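Local coordinates for protein 6-carboxyhexanoate--coa ligase (PDB 5FLG) that belongs to the 6-carboxyhexanoate--CoA ligase family and binds phosphoaminophosphonic acid-adenylate ester, magnesium and pimelic acid in adjoining pockets, at residues A[191-196]-A[226-231]. Sequence-based numbering, arbitrary orientation.
Sequences ELCWSD and GCRVFF. With MG (magnesium ion), chain F; ANP (phosphoaminophosphonic acid-adenylate ester), chain D; PML (pimelic acid), chain C.
Glu191 and Arg228 form a buried salt bridge across two antiparallel strands, Arg228 NE reaching Glu191 OE2 at 2.6 Å in the plane of the guanidinium, with the carboxylate turned 26° from that plane. A bend at chi2 (70°) turns Arg228 CD aside from an extended course. Cys193 SG sits 3.4 Å above the centre of the guanidinium, while Arg228 NH1 donates to O4' of the phosphoaminophosphonic acid-adenylate ester at 2.9 Å. Tyr204 OH is hydrogen-bonded to Arg228 NH2 and weakly to Glu191 OE2; Glu191 and Tyr204 thus probably help orient the guanidinium toward the ligand. On the other sheet face Trp194 and Cys227 pack tightly: Cys227 CB lies 3.5 Å from the centroid of the Trp194 six-membered ring, almost on its normal, and SG follows over the same face. Leu192 and Phe231 meet more loosely, Leu192 CB lying 4.1 Å from Phe231 CE2 at the ring edge. Four backbone hydrogen bonds join Leu192 with Val229 and Trp194 with Cys227; beyond them strand pairing ends, Gly226 packs against the backbone of Ser195 and Asp196, and the loop turns to ligands: Asp196 OD1 binds magnesium at 2.2 Å, with Asp197 also a ligand of the metal. Strands 188-194 and 227-232 are central neighbours in the mixed sheet, flanked by 203-207 and 127-130; helix 170-184 covers the Glu191 and Arg228 face, helices 89-102 and 107-116 the Leu192 face.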
loop_
_atom_site.group_PDB
_atom_site.type_symbol
_atom_site.label_atom_id
_atom_site.label_comp_id
_atom_site.label_asym_id
_atom_site.label_seq_id
_atom_site.Cartn_x
_atom_site.Cartn_y
_atom_site.Cartn_z
ATOM N N GLU A 191 7.210 18.814 22.214
ATOM C CA GLU A 191 6.115 18.136 21.522
ATOM C C GLU A 191 4.948 18.027 22.507
ATOM O O GLU A 191 5.153 17.894 23.700
ATOM C CB GLU A 191 6.521 16.755 21.011
ATOM C CG GLU A 191 5.312 15.934 20.523
ATOM C CD GLU A 191 5.615 14.459 20.168
ATOM O OE1 GLU A 191 6.731 13.939 20.437
ATOM O OE2 GLU A 191 4.688 13.789 19.635
ATOM N N LEU A 192 3.748 18.323 22.021
ATOM C CA LEU A 192 2.547 18.123 22.775
ATOM C C LEU A 192 1.683 17.108 22.039
ATOM O O LEU A 192 1.468 17.226 20.834
ATOM C CB LEU A 192 1.825 19.445 22.895
ATOM C CG LEU A 192 0.418 19.441 23.468
ATOM C CD1 LEU A 192 0.397 19.096 24.955
ATOM C CD2 LEU A 192 -0.182 20.804 23.207
ATOM N N CYS A 193 1.168 16.125 22.773
ATOM C CA CYS A 193 0.472 15.019 22.158
ATOM C C CYS A 193 -0.664 14.499 23.029
ATOM O O CYS A 193 -0.514 14.353 24.248
ATOM C CB CYS A 193 1.430 13.876 21.884
ATOM S SG CYS A 193 0.574 12.316 21.448
ATOM N N TRP A 194 -1.813 14.244 22.412
ATOM C CA TRP A 194 -2.754 13.257 22.972
ATOM C C TRP A 194 -3.540 12.586 21.866
ATOM O O TRP A 194 -3.441 12.961 20.701
ATOM C CB TRP A 194 -3.644 13.878 24.074
ATOM C CG TRP A 194 -4.597 14.963 23.609
ATOM C CD1 TRP A 194 -5.889 14.798 23.187
ATOM C CD2 TRP A 194 -4.352 16.373 23.592
ATOM N NE1 TRP A 194 -6.406 16.013 22.781
ATOM C CE2 TRP A 194 -5.527 17.000 23.125
ATOM C CE3 TRP A 194 -3.256 17.172 23.941
ATOM C CZ2 TRP A 194 -5.603 18.379 22.917
ATOM C CZ3 TRP A 194 -3.358 18.530 23.797
ATOM C CH2 TRP A 194 -4.515 19.126 23.287
ATOM N N SER A 195 -4.170 11.469 22.218
ATOM C CA SER A 195 -4.693 10.552 21.258
ATOM C C SER A 195 -5.951 11.101 20.616
ATOM O O SER A 195 -6.772 11.725 21.284
ATOM C CB SER A 195 -5.038 9.195 21.947
ATOM O OG SER A 195 -5.342 8.240 20.943
ATOM N N ASP A 196 -6.190 10.727 19.370
ATOM C CA ASP A 196 -7.508 10.910 18.760
ATOM C C ASP A 196 -8.382 9.626 18.917
ATOM O O ASP A 196 -9.487 9.580 18.393
ATOM C CB ASP A 196 -7.393 11.275 17.279
ATOM C CG ASP A 196 -6.550 10.253 16.478
ATOM O OD1 ASP A 196 -5.829 9.445 17.113
ATOM O OD2 ASP A 196 -6.610 10.257 15.223
ATOM N N GLY A 226 -7.672 14.555 18.888
ATOM C CA GLY A 226 -6.321 14.328 19.376
ATOM C C GLY A 226 -5.485 15.561 19.087
ATOM O O GLY A 226 -6.005 16.568 18.625
ATOM N N CYS A 227 -4.180 15.465 19.310
ATOM C CA CYS A 227 -3.275 16.589 19.043
ATOM C C CYS A 227 -1.856 16.055 18.939
ATOM O O CYS A 227 -1.450 15.151 19.688
ATOM C CB CYS A 227 -3.369 17.615 20.165
ATOM S SG CYS A 227 -2.054 18.864 20.256
ATOM N N ARG A 228 -1.144 16.552 17.942
ATOM C CA ARG A 228 0.258 16.317 17.812
ATOM C C ARG A 228 0.854 17.632 17.268
ATOM O O ARG A 228 0.721 17.930 16.093
ATOM C CB ARG A 228 0.504 15.160 16.843
ATOM C CG ARG A 228 1.794 14.393 17.076
ATOM C CD ARG A 228 1.668 13.616 18.349
ATOM N NE ARG A 228 2.650 12.557 18.566
ATOM C CZ ARG A 228 2.353 11.265 18.629
ATOM N NH1 ARG A 228 1.195 10.807 18.135
ATOM N NH2 ARG A 228 3.193 10.437 19.209
ATOM N N VAL A 229 1.553 18.351 18.117
ATOM C CA VAL A 229 2.205 19.611 17.725
ATOM C C VAL A 229 3.674 19.555 18.114
ATOM O O VAL A 229 4.004 19.201 19.262
ATOM C CB VAL A 229 1.576 20.817 18.461
ATOM C CG1 VAL A 229 2.235 22.114 18.024
ATOM C CG2 VAL A 229 0.085 20.885 18.178
ATOM N N PHE A 230 4.534 20.027 17.195
ATOM C CA PHE A 230 5.951 20.144 17.454
ATOM C C PHE A 230 6.282 21.628 17.479
ATOM O O PHE A 230 6.109 22.304 16.480
ATOM C CB PHE A 230 6.788 19.495 16.330
ATOM C CG PHE A 230 6.511 18.035 16.101
ATOM C CD1 PHE A 230 5.974 17.249 17.105
ATOM C CD2 PHE A 230 6.890 17.429 14.924
ATOM C CE1 PHE A 230 5.693 15.911 16.871
ATOM C CE2 PHE A 230 6.658 16.070 14.707
ATOM C CZ PHE A 230 6.044 15.316 15.693
ATOM N N PHE A 231 6.821 22.092 18.585
ATOM C CA PHE A 231 7.193 23.475 18.717
ATOM C C PHE A 231 8.613 23.644 18.207
ATOM O O PHE A 231 9.549 23.000 18.705
ATOM C CB PHE A 231 7.071 23.886 20.176
ATOM C CG PHE A 231 5.648 23.935 20.677
ATOM C CD1 PHE A 231 4.894 25.083 20.545
ATOM C CD2 PHE A 231 5.052 22.811 21.257
ATOM C CE1 PHE A 231 3.592 25.129 21.001
ATOM C CE2 PHE A 231 3.740 22.837 21.691
ATOM C CZ PHE A 231 3.005 23.998 21.560
HETATM MG MG MG F . -5.320 7.262 17.016
HETATM P PG ANP D . -3.419 4.747 15.607
HETATM O O1G ANP D . -3.870 3.534 14.841
HETATM O O2G ANP D . -4.415 5.168 16.652
HETATM O O3G ANP D . -2.034 4.689 16.165
HETATM P PB ANP D . -2.410 7.342 14.569
HETATM O O1B ANP D . -1.025 6.858 14.811
HETATM O O2B ANP D . -2.803 8.173 13.405
HETATM N N3B ANP D . -3.440 5.963 14.406
HETATM P PA ANP D . -2.296 8.071 17.350
HETATM O O1A ANP D . -3.311 8.086 18.397
HETATM O O2A ANP D . -1.134 7.120 17.355
HETATM O O3A ANP D . -2.975 8.085 15.892
HETATM O "O5'" ANP D . -1.692 9.608 17.361
HETATM C "C5'" ANP D . -2.504 10.690 17.723
HETATM C "C4'" ANP D . -2.300 11.833 16.726
HETATM O "O4'" ANP D . -0.906 12.160 16.677
HETATM C "C3'" ANP D . -2.711 11.443 15.315
HETATM O "O3'" ANP D . -4.062 11.798 15.046
HETATM C "C2'" ANP D . -1.800 12.280 14.465
HETATM O "O2'" ANP D . -2.324 13.607 14.403
HETATM C "C1'" ANP D . -0.548 12.294 15.295
HETATM N N9 ANP D . 0.339 11.223 14.827
HETATM C C8 ANP D . 0.217 9.864 15.033
HETATM N N7 ANP D . 1.286 9.218 14.510
HETATM C C5 ANP D . 2.076 10.170 13.927
HETATM C C6 ANP D . 3.329 10.208 13.157
HETATM N N6 ANP D . 4.001 9.095 12.844
HETATM N N1 ANP D . 3.814 11.404 12.759
HETATM C C2 ANP D . 3.156 12.539 13.020
HETATM N N3 ANP D . 2.045 12.619 13.771
HETATM C C4 ANP D . 1.429 11.469 14.136
HETATM C C1 PML C . 1.443 7.074 26.491
HETATM O O11 PML C . 2.590 7.337 26.980
HETATM O O12 PML C . 0.656 6.254 27.082
HETATM C C2 PML C . 0.903 8.060 25.438
HETATM C C3 PML C . 0.449 7.484 24.106
HETATM C C4 PML C . -0.699 8.275 23.452
HETATM C C5 PML C . -0.463 8.664 22.004
HETATM C C6 PML C . -1.617 8.335 21.061
HETATM C C7 PML C . -1.933 6.837 21.035
HETATM O O71 PML C . -1.034 6.032 20.694
HETATM O O72 PML C . -3.113 6.457 21.239
HETATM O O HOH W 1 -5.988 7.302 14.599
#